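Local coordinates for protease Do-like 1, chloroplastic (Arabidopsis thaliana, PDB 3QO6), which is a chloroplast serine protease of the HtrA type, required at high temperature and possibly involved in degrading damaged proteins, at residues Ser288-Lys293 against Glu312-Val317. Numbering follows the deposited sequence.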
# COMPACT_ATOMS: atom_id res chain seq x y z
N SER B 288 39.25 1.04 22.85
CA SER B 288 39.30 2.07 23.87
C SER B 288 39.98 3.31 23.31
O SER B 288 40.79 3.24 22.38
CB SER B 288 40.08 1.59 25.09
OG SER B 288 41.48 1.82 24.94
N VAL B 289 39.62 4.45 23.88
CA VAL B 289 40.19 5.73 23.49
C VAL B 289 40.54 6.36 24.84
O VAL B 289 39.69 6.46 25.72
CB VAL B 289 39.16 6.57 22.73
CG1 VAL B 289 38.03 6.96 23.65
CG2 VAL B 289 39.82 7.78 22.15
N ASN B 290 41.80 6.76 24.98
CA ASN B 290 42.33 7.31 26.22
C ASN B 290 41.43 7.20 27.46
O ASN B 290 40.70 8.12 27.81
CB ASN B 290 42.82 8.76 26.04
CG ASN B 290 41.76 9.69 25.52
OD1 ASN B 290 40.59 9.59 25.88
ND2 ASN B 290 42.17 10.63 24.68
N GLY B 291 41.50 6.05 28.12
CA GLY B 291 40.71 5.83 29.32
C GLY B 291 39.41 5.11 29.07
O GLY B 291 39.28 3.92 29.35
N THR B 292 38.44 5.83 28.52
CA THR B 292 37.14 5.27 28.25
C THR B 292 37.16 4.17 27.19
O THR B 292 37.84 4.28 26.17
CB THR B 292 36.17 6.36 27.81
OG1 THR B 292 36.17 7.41 28.78
CG2 THR B 292 34.77 5.79 27.66
N LYS B 293 36.41 3.11 27.46
CA LYS B 293 36.31 1.98 26.56
C LYS B 293 35.32 2.25 25.46
O LYS B 293 34.34 2.99 25.65
CB LYS B 293 35.87 0.72 27.32
CG LYS B 293 35.69 -0.47 26.40
CD LYS B 293 35.18 -1.70 27.14
CE LYS B 293 35.16 -2.92 26.21
NZ LYS B 293 34.63 -4.14 26.88
N GLU B 312 45.75 15.43 22.14
CA GLU B 312 46.45 14.24 21.71
C GLU B 312 45.81 13.06 22.43
O GLU B 312 46.12 12.76 23.57
CB GLU B 312 47.94 14.30 22.05
CG GLU B 312 48.69 13.16 21.38
CD GLU B 312 50.06 12.91 21.95
OE1 GLU B 312 50.15 12.71 23.19
OE2 GLU B 312 51.05 12.90 21.18
N VAL B 313 44.90 12.41 21.73
CA VAL B 313 44.18 11.28 22.28
C VAL B 313 44.92 9.97 22.06
O VAL B 313 45.46 9.71 20.98
CB VAL B 313 42.80 11.21 21.64
CG1 VAL B 313 42.22 9.85 21.83
CG2 VAL B 313 41.91 12.26 22.26
N THR B 314 44.96 9.15 23.11
CA THR B 314 45.63 7.86 23.03
C THR B 314 44.57 6.78 22.79
O THR B 314 43.71 6.52 23.63
CB THR B 314 46.48 7.58 24.33
OG1 THR B 314 46.73 6.18 24.46
CG2 THR B 314 45.77 8.08 25.56
N VAL B 315 44.64 6.16 21.62
CA VAL B 315 43.69 5.13 21.25
C VAL B 315 44.28 3.73 21.19
O VAL B 315 45.36 3.50 20.64
CB VAL B 315 43.01 5.45 19.86
CG1 VAL B 315 42.76 6.94 19.73
CG2 VAL B 315 43.88 4.97 18.71
N GLU B 316 43.53 2.79 21.73
CA GLU B 316 43.93 1.40 21.77
C GLU B 316 43.19 0.62 20.68
O GLU B 316 41.97 0.71 20.57
CB GLU B 316 43.61 0.86 23.16
CG GLU B 316 43.67 -0.64 23.34
CD GLU B 316 43.09 -1.03 24.69
OE1 GLU B 316 43.67 -0.62 25.73
OE2 GLU B 316 42.04 -1.74 24.72
N VAL B 317 43.92 -0.13 19.87
CA VAL B 317 43.30 -0.92 18.81
C VAL B 317 43.64 -2.40 18.94
O VAL B 317 44.55 -2.78 19.67
CB VAL B 317 43.78 -0.48 17.41
CG1 VAL B 317 43.58 1.00 17.24
CG2 VAL B 317 45.25 -0.86 17.20
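Ser-288 and Glu-316 form an antiparallel hydrogen-bonded pair. Glu-316 N donates to Ser-288 O at 2.9 Å, with an N-H...O angle of 160°. On the same face of the sheet, the Glu-316 side chain passes beside Ser-288 OG. Its CG is anti to the backbone N (chi1 168°) and the chain stays extended to the carboxylate, whose CD lies 3.3 Å from that OG. Glu-316 OE2 is hydrogen-bonded to Thr-287 OG1 and has a weak, long ion pair with Lys-323. An alanine in place of Glu-316 would probably leave Thr-287 OG1 without this acceptor and Lys-323 without this weak carboxylate partner.

Val-289 and Val-315 follow as a non-hydrogen-bonded pair, with CA atoms 4.2 Å apart. Both are buried on the other face, where Val-289 CG2 meets Val-315 CG1 at 3.9 Å. Asn-290 N then bonds to Thr-314 O, though the modelled distance is doubtfully short. Past this point the chain leaves strand 285-289 and turns through Asn-290 and Gly-291 toward the short, weakly bonded strand 292-293, and Val-289 N bonds to Thr-292 O at 2.9 Å.

The contact joins two neighbouring antiparallel strands of the PDZ domain sheet, away from the protease active site. Val-289 packs on Ile-303 of helix 297-304. Strand 312-318 lies between strands 285-289 and 326-332, bonding to the latter through the backbones of Val-313 and Val-315.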